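Hypothetical Membrane Spanning Protein (Bacillus cereus, PDB 2FB5) catalyses the condensation of two ATP molecules into cyclic di-AMP, as one of three paralogous diadenylate cyclases of the bacterium, and is required for efficient spore formation. Local coordinates at residues 136-141 against 146-151; 114-117 against 121-124; 94-99 against 125-130. All coordinates share one frame; numbering follows the deposited sequence.

Contact 1: 136-141 against 146-151; sequences GAVLVK and VSAANI
Gly136 meets the returning chain at Ala149 and Asn150; having no side chain, it lets the two backbones come close, its CA lying 3.9 Å from Ala149 CA and 3.4 Å from Asn150 O. One water links the two edges, accepting from Ala149 N and giving a weak bond to Gly136 O. Ala137 forms an antiparallel hydrogen-bonded pair with Asn150: Ala137 N donates to Asn150 O at 2.9 Å, and Asn150 N returns to Ala137 O at the same length. Ala149 and Asn150 together face Ala137, a G1 beta bulge, with Ala149 in a left-handed conformation. Val138 CB sets off away from the partner strand, yet CG2, set beside the backbone N by the first torsion (chi1 155°), reaches Ala148 CB at 3.8 Å; the same branched side chain goes on to pack on Leu123 and Ile126 of the helix 120-126. Leu139 N gives a nearly straight bond to Ser147 O (N-H...O 165°). Leu139 O takes Val146 N at 2.8 Å through a more bent bond (142°), and the leucine and Val146 side chains lie side by side, pointing the same way, with Leu139 CG 3.9 Å from Val146 CB. At the strand end Lys141 CB touches Val146 CG2, while its NZ leads away to a salt bridge with Glu99. Four backbone hydrogen bonds thus tie the two arms of this hairpin together, with apolar contact added where Val138 meets Ala148 and Leu139 meets Val146. The second arm turns a corner at Ala148 and Ala149, where the bulge lies, and both bonds at Ala137 persist, consistent with the bulge accommodating the turn.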
loop_
_atom_site.group_PDB
_atom_site.type_symbol
_atom_site.label_atom_id
_atom_site.label_comp_id
_atom_site.label_asym_id
_atom_site.label_seq_id
_atom_site.Cartn_x
_atom_site.Cartn_y
_atom_site.Cartn_z
ATOM N N GLY A 136 -25.995 23.503 -12.449
ATOM C CA GLY A 136 -24.817 23.601 -11.586
ATOM C C GLY A 136 -24.390 22.218 -11.130
ATOM O O GLY A 136 -24.941 21.227 -11.590
ATOM N N ALA A 137 -23.415 22.156 -10.226
ATOM C CA ALA A 137 -22.803 20.897 -9.817
ATOM C C ALA A 137 -23.360 20.371 -8.507
ATOM O O ALA A 137 -23.652 21.140 -7.593
ATOM C CB ALA A 137 -21.299 21.068 -9.679
ATOM N N VAL A 138 -23.465 19.051 -8.417
ATOM C CA VAL A 138 -23.655 18.388 -7.137
ATOM C C VAL A 138 -22.281 18.124 -6.519
ATOM O O VAL A 138 -21.343 17.759 -7.225
ATOM C CB VAL A 138 -24.438 17.063 -7.315
ATOM C CG1 VAL A 138 -24.132 16.075 -6.198
ATOM C CG2 VAL A 138 -25.916 17.361 -7.371
ATOM N N LEU A 139 -22.166 18.322 -5.210
ATOM C CA LEU A 139 -20.967 17.942 -4.471
ATOM C C LEU A 139 -21.278 16.716 -3.627
ATOM O O LEU A 139 -22.244 16.725 -2.867
ATOM C CB LEU A 139 -20.517 19.072 -3.549
ATOM C CG LEU A 139 -19.401 18.778 -2.523
ATOM C CD1 LEU A 139 -18.158 18.177 -3.199
ATOM C CD2 LEU A 139 -19.038 20.067 -1.780
ATOM N N VAL A 140 -20.442 15.685 -3.745
ATOM C CA VAL A 140 -20.603 14.451 -2.973
ATOM C C VAL A 140 -19.398 14.335 -2.030
ATOM O O VAL A 140 -18.254 14.488 -2.464
ATOM C CB VAL A 140 -20.660 13.217 -3.912
ATOM C CG1 VAL A 140 -20.425 11.915 -3.150
ATOM C CG2 VAL A 140 -21.979 13.173 -4.688
ATOM N N LYS A 141 -19.662 14.109 -0.746
ATOM C CA LYS A 141 -18.608 13.785 0.205
ATOM C C LYS A 141 -18.976 12.434 0.786
ATOM O O LYS A 141 -19.945 12.331 1.525
ATOM C CB LYS A 141 -18.524 14.830 1.310
ATOM C CG LYS A 141 -17.604 14.471 2.473
ATOM C CD LYS A 141 -16.137 14.594 2.086
ATOM C CE LYS A 141 -15.235 14.484 3.303
ATOM N NZ LYS A 141 -13.835 14.833 2.923
ATOM N N VAL A 146 -23.714 16.770 -0.488
ATOM C CA VAL A 146 -23.533 17.954 0.348
ATOM C C VAL A 146 -24.458 19.070 -0.140
ATOM O O VAL A 146 -25.167 19.695 0.654
ATOM C CB VAL A 146 -22.055 18.453 0.340
ATOM C CG1 VAL A 146 -21.889 19.686 1.236
ATOM C CG2 VAL A 146 -21.098 17.347 0.787
ATOM N N SER A 147 -24.428 19.324 -1.449
ATOM C CA SER A 147 -25.084 20.471 -2.039
ATOM C C SER A 147 -25.282 20.265 -3.532
ATOM O O SER A 147 -24.699 19.349 -4.119
ATOM C CB SER A 147 -24.230 21.725 -1.809
ATOM O OG SER A 147 -22.883 21.460 -2.148
ATOM N N ALA A 148 -26.085 21.143 -4.139
ATOM C CA ALA A 148 -26.388 21.088 -5.568
ATOM C C ALA A 148 -26.461 22.497 -6.122
ATOM O O ALA A 148 -26.453 23.466 -5.361
ATOM C CB ALA A 148 -27.722 20.355 -5.803
ATOM N N ALA A 149 -26.567 22.607 -7.444
ATOM C CA ALA A 149 -26.594 23.901 -8.124
ATOM C C ALA A 149 -25.339 24.726 -7.795
ATOM O O ALA A 149 -25.365 25.966 -7.785
ATOM C CB ALA A 149 -27.882 24.662 -7.784
ATOM N N ASN A 150 -24.239 24.026 -7.515
ATOM C CA ASN A 150 -22.978 24.691 -7.148
ATOM C C ASN A 150 -22.302 25.297 -8.380
ATOM O O ASN A 150 -22.486 24.808 -9.498
ATOM C CB ASN A 150 -22.017 23.706 -6.449
ATOM C CG ASN A 150 -22.592 23.114 -5.161
ATOM O OD1 ASN A 150 -22.478 21.908 -4.908
ATOM N ND2 ASN A 150 -23.220 23.944 -4.353
ATOM N N ILE A 151 -21.508 26.343 -8.162
ATOM C CA ILE A 151 -20.702 26.960 -9.222
ATOM C C ILE A 151 -19.225 26.590 -9.068
ATOM O O ILE A 151 -18.634 26.807 -8.009
ATOM C CB ILE A 151 -20.846 28.498 -9.208
ATOM C CG1 ILE A 151 -22.310 28.884 -9.447
ATOM C CG2 ILE A 151 -19.928 29.151 -10.279
ATOM C CD1 ILE A 151 -22.642 30.308 -9.030
HETATM O O HOH W 1 -26.951 20.480 -9.386
#

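Contact 2: 114-117 against 121-124; sequences LNAH and PLLE
Leu122 is the residue through which the helix 120-126 meets the strand 112-117, and one methyl, CD2, makes the approaches to 114-117. With CG anti to the backbone N (chi1 176°), the side chain stretches out from the helix toward the strand. There CD2 reaches Ala116 CB at 3.6 Å, methyl against methyl, and lies equally close to the carbonyl oxygen of His117, 3.6 Å from CD2 to His117 O. Leu114 adds a looser apolar touch, its CD2 being 4.4 Å from Leu122 CD2. Leu122 also packs on Ile145 of the neighbouring strand, and its backbone N is bonded by Thr119 OG1 in the short connection before it. Further along, Leu123 shares Ile145 and also reaches Ala83 of the helix 77-90, while Glu124 is held by a salt bridge to Arg90 and a hydrogen bond to His86. Ala116 stands in a G1 beta bulge with Asn115, both facing Ile145. Small in area and partly exposed, this is a strand-to-helix junction at one margin of the mixed sheet, where the outermost strand on that side within this chain passes through a short turn into a helix laid against the sheet.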
loop_
_atom_site.group_PDB
_atom_site.type_symbol
_atom_site.label_atom_id
_atom_site.label_comp_id
_atom_site.label_asym_id
_atom_site.label_seq_id
_atom_site.Cartn_x
_atom_site.Cartn_y
_atom_site.Cartn_z
ATOM N N LEU A 114 -27.855 20.557 0.878
ATOM C CA LEU A 114 -28.754 19.427 1.161
ATOM C C LEU A 114 -28.294 18.565 2.338
ATOM O O LEU A 114 -29.120 18.132 3.150
ATOM C CB LEU A 114 -28.886 18.522 -0.069
ATOM C CG LEU A 114 -29.715 18.945 -1.285
ATOM C CD1 LEU A 114 -28.955 19.898 -2.184
ATOM C CD2 LEU A 114 -30.067 17.693 -2.068
ATOM N N ASN A 115 -26.990 18.279 2.419
ATOM C CA ASN A 115 -26.481 17.312 3.405
ATOM C C ASN A 115 -27.360 16.048 3.443
ATOM O O ASN A 115 -27.720 15.565 4.524
ATOM C CB ASN A 115 -26.382 17.940 4.802
ATOM C CG ASN A 115 -25.374 19.074 4.867
ATOM O OD1 ASN A 115 -24.354 19.044 4.188
ATOM N ND2 ASN A 115 -25.652 20.071 5.694
ATOM N N ALA A 116 -27.676 15.517 2.260
ATOM C CA ALA A 116 -28.629 14.391 2.107
ATOM C C ALA A 116 -27.958 13.039 1.943
ATOM O O ALA A 116 -26.836 12.953 1.445
ATOM C CB ALA A 116 -29.516 14.637 0.891
ATOM N N HIS A 117 -28.677 11.984 2.322
ATOM C CA HIS A 117 -28.295 10.628 2.000
ATOM C C HIS A 117 -28.222 10.506 0.474
ATOM O O HIS A 117 -29.158 10.882 -0.245
ATOM C CB HIS A 117 -29.323 9.650 2.617
ATOM C CG HIS A 117 -29.112 8.209 2.255
ATOM N ND1 HIS A 117 -27.917 7.549 2.462
ATOM C CD2 HIS A 117 -29.971 7.284 1.757
ATOM C CE1 HIS A 117 -28.038 6.290 2.067
ATOM N NE2 HIS A 117 -29.273 6.105 1.632
ATOM N N PRO A 121 -32.060 7.674 -7.064
ATOM C CA PRO A 121 -33.217 8.547 -7.339
ATOM C C PRO A 121 -32.975 10.042 -7.013
ATOM O O PRO A 121 -33.416 10.911 -7.763
ATOM C CB PRO A 121 -34.311 7.971 -6.448
ATOM C CG PRO A 121 -33.980 6.485 -6.382
ATOM C CD PRO A 121 -32.463 6.466 -6.307
ATOM N N LEU A 122 -32.282 10.345 -5.918
ATOM C CA LEU A 122 -32.081 11.752 -5.580
ATOM C C LEU A 122 -31.149 12.458 -6.579
ATOM O O LEU A 122 -31.407 13.599 -7.007
ATOM C CB LEU A 122 -31.604 11.911 -4.131
ATOM C CG LEU A 122 -31.262 13.346 -3.691
ATOM C CD1 LEU A 122 -32.443 14.302 -3.897
ATOM C CD2 LEU A 122 -30.828 13.363 -2.233
ATOM N N LEU A 123 -30.075 11.791 -6.974
ATOM C CA LEU A 123 -29.167 12.381 -7.969
ATOM C C LEU A 123 -29.922 12.617 -9.277
ATOM O O LEU A 123 -29.757 13.651 -9.932
ATOM C CB LEU A 123 -27.957 11.474 -8.218
ATOM C CG LEU A 123 -26.892 11.369 -7.126
ATOM C CD1 LEU A 123 -25.968 10.192 -7.403
ATOM C CD2 LEU A 123 -26.098 12.677 -7.056
ATOM N N GLU A 124 -30.751 11.651 -9.660
ATOM C CA GLU A 124 -31.490 11.767 -10.916
ATOM C C GLU A 124 -32.543 12.872 -10.860
ATOM O O GLU A 124 -32.776 13.559 -11.848
ATOM C CB GLU A 124 -32.124 10.430 -11.306
ATOM C CG GLU A 124 -31.121 9.326 -11.634
ATOM C CD GLU A 124 -31.794 7.962 -11.744
ATOM O OE1 GLU A 124 -32.925 7.921 -12.264
ATOM O OE2 GLU A 124 -31.212 6.943 -11.322
#

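Contact 3: 94-99 against 125-130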
loop_
_atom_site.group_PDB
_atom_site.type_symbol
_atom_site.label_atom_id
_atom_site.label_comp_id
_atom_site.label_asym_id
_atom_site.label_seq_id
_atom_site.Cartn_x
_atom_site.Cartn_y
_atom_site.Cartn_z
ATOM N N ALA A 94 -25.543 16.497 -16.472
ATOM C CA ALA A 94 -25.236 16.281 -15.068
ATOM C C ALA A 94 -23.790 16.622 -14.819
ATOM O O ALA A 94 -22.961 16.465 -15.707
ATOM C CB ALA A 94 -25.508 14.826 -14.666
ATOM N N LEU A 95 -23.498 17.058 -13.595
ATOM C CA LEU A 95 -22.160 17.461 -13.199
ATOM C C LEU A 95 -21.998 17.090 -11.727
ATOM O O LEU A 95 -22.571 17.752 -10.860
ATOM C CB LEU A 95 -21.992 18.976 -13.403
ATOM C CG LEU A 95 -20.650 19.640 -13.117
ATOM C CD1 LEU A 95 -19.563 19.111 -14.030
ATOM C CD2 LEU A 95 -20.773 21.171 -13.294
ATOM N N ILE A 96 -21.254 16.015 -11.456
ATOM C CA ILE A 96 -21.135 15.474 -10.100
ATOM C C ILE A 96 -19.692 15.452 -9.616
ATOM O O ILE A 96 -18.866 14.684 -10.122
ATOM C CB ILE A 96 -21.716 14.031 -9.987
ATOM C CG1 ILE A 96 -23.193 14.013 -10.426
ATOM C CG2 ILE A 96 -21.536 13.518 -8.557
ATOM C CD1 ILE A 96 -23.881 12.615 -10.397
ATOM N N VAL A 97 -19.401 16.299 -8.635
ATOM C CA VAL A 97 -18.071 16.394 -8.023
ATOM C C VAL A 97 -17.961 15.354 -6.903
ATOM O O VAL A 97 -18.788 15.339 -5.988
ATOM C CB VAL A 97 -17.855 17.788 -7.394
ATOM C CG1 VAL A 97 -16.520 17.853 -6.640
ATOM C CG2 VAL A 97 -17.904 18.883 -8.470
ATOM N N VAL A 98 -16.955 14.484 -6.967
ATOM C CA VAL A 98 -16.682 13.627 -5.828
ATOM C C VAL A 98 -15.424 14.119 -5.128
ATOM O O VAL A 98 -14.334 14.062 -5.696
ATOM C CB VAL A 98 -16.539 12.146 -6.221
ATOM C CG1 VAL A 98 -16.377 11.295 -4.971
ATOM C CG2 VAL A 98 -17.750 11.711 -7.045
ATOM N N GLU A 99 -15.600 14.629 -3.909
ATOM C CA GLU A 99 -14.493 15.075 -3.082
ATOM C C GLU A 99 -13.569 13.908 -2.787
ATOM O O GLU A 99 -14.031 12.800 -2.445
ATOM C CB GLU A 99 -14.994 15.673 -1.765
ATOM C CG GLU A 99 -13.911 16.404 -0.982
ATOM C CD GLU A 99 -14.455 17.185 0.213
ATOM O OE1 GLU A 99 -15.551 17.778 0.106
ATOM O OE2 GLU A 99 -13.778 17.201 1.264
ATOM N N SER A 125 -33.162 13.038 -9.694
ATOM C CA SER A 125 -34.139 14.086 -9.462
ATOM C C SER A 125 -33.480 15.476 -9.562
ATOM O O SER A 125 -34.019 16.391 -10.197
ATOM C CB SER A 125 -34.773 13.877 -8.085
ATOM O OG SER A 125 -35.676 14.915 -7.769
ATOM N N ILE A 126 -32.309 15.622 -8.952
ATOM C CA ILE A 126 -31.573 16.901 -8.982
ATOM C C ILE A 126 -31.308 17.377 -10.411
ATOM O O ILE A 126 -31.415 18.574 -10.701
ATOM C CB ILE A 126 -30.248 16.811 -8.181
ATOM C CG1 ILE A 126 -30.564 16.750 -6.674
ATOM C CG2 ILE A 126 -29.314 18.027 -8.496
ATOM C CD1 ILE A 126 -29.409 16.222 -5.779
ATOM N N PHE A 127 -30.966 16.439 -11.298
ATOM C CA PHE A 127 -30.610 16.767 -12.685
ATOM C C PHE A 127 -31.740 16.588 -13.704
ATOM O O PHE A 127 -31.499 16.553 -14.930
ATOM C CB PHE A 127 -29.367 15.974 -13.108
ATOM C CG PHE A 127 -28.140 16.381 -12.371
ATOM C CD1 PHE A 127 -27.591 17.639 -12.575
ATOM C CD2 PHE A 127 -27.560 15.540 -11.442
ATOM C CE1 PHE A 127 -26.455 18.043 -11.882
ATOM C CE2 PHE A 127 -26.418 15.936 -10.753
ATOM C CZ PHE A 127 -25.871 17.201 -10.982
ATOM N N TYR A 128 -32.975 16.479 -13.215
ATOM C CA TYR A 128 -34.116 16.460 -14.131
ATOM C C TYR A 128 -34.239 17.827 -14.815
ATOM O O TYR A 128 -34.279 18.845 -14.144
ATOM C CB TYR A 128 -35.400 16.074 -13.407
ATOM C CG TYR A 128 -36.457 15.617 -14.368
ATOM C CD1 TYR A 128 -36.550 14.278 -14.738
ATOM C CD2 TYR A 128 -37.343 16.530 -14.941
ATOM C CE1 TYR A 128 -37.520 13.846 -15.646
ATOM C CE2 TYR A 128 -38.308 16.116 -15.847
ATOM C CZ TYR A 128 -38.387 14.771 -16.192
ATOM O OH TYR A 128 -39.342 14.359 -17.090
ATOM N N PRO A 129 -34.276 17.856 -16.163
ATOM C CA PRO A 129 -34.207 19.151 -16.856
ATOM C C PRO A 129 -35.358 20.086 -16.498
ATOM O O PRO A 129 -36.504 19.647 -16.344
ATOM C CB PRO A 129 -34.258 18.777 -18.348
ATOM C CG PRO A 129 -33.913 17.332 -18.410
ATOM C CD PRO A 129 -34.380 16.727 -17.104
ATOM N N GLY A 130 -35.026 21.356 -16.323
ATOM C CA GLY A 130 -36.014 22.373 -16.001
ATOM C C GLY A 130 -36.232 22.635 -14.515
ATOM O O GLY A 130 -36.789 23.675 -14.166
#
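Where the helix 120-126 ends against the central sheet of the nucleotide-binding domain, Phe127, the first residue to leave helical backbone angles, lays its ring over the beginning of the strand 94-98. The first torsion puts CG beside the backbone N (chi1 -67°), which carries the ring toward the strand. Ala94 CA stands over one face, 3.9 Å from the ring centroid and 18° off its normal, a CH-pi contact; Ala94 CB adds an apolar touch at 3.8 Å from Phe127 CG. The opposite face is covered from within its own segment by Ile126 CG2, which lies above the ring centre, so the ring is sandwiched between aliphatic groups. Farther out, Phe127 CZ comes 3.3 Å from Leu95 O, and CE1 approaches Leu95 N at 3.6 Å, bringing the end of the ring close to the peptide backbone. Ile96 reaches in with its CG1, 3.8 Å from Phe127 CE2, its side chain running at a slant to that of the phenylalanine. Val138 of the adjacent strand also packs on Phe127, and Leu95 turns to Ala170 and Ala171 of the helix 166-175. The contact is buried and made without hydrogen bonds between the segments: the ring of Phe127 carries it, set against aliphatic groups and the Leu95 peptide through CH-pi and van der Waals contact.

How the contacts relate
All three contacts gather round one mixed sheet and the helix 120-126. Contact 1 is the polar one, a buried hairpin drawn together by backbone hydrogen bonds, and both its strands have further neighbours: Val146 O takes Leu114 N and Asn115 N from contact 2, and Val138 and Val140 bond Val97 from contact 3. Contacts 2 and 3 both use the helix 120-126 and rest on apolar packing, but contact 2 lies at the surface, through one leucine methyl, whereas contact 3 is buried and aromatic. Along the chain contact 2 is nested within the loop closed by contact 3, and Leu123 CD2 and Ile96 CD1, 4.0 Å apart, join the two.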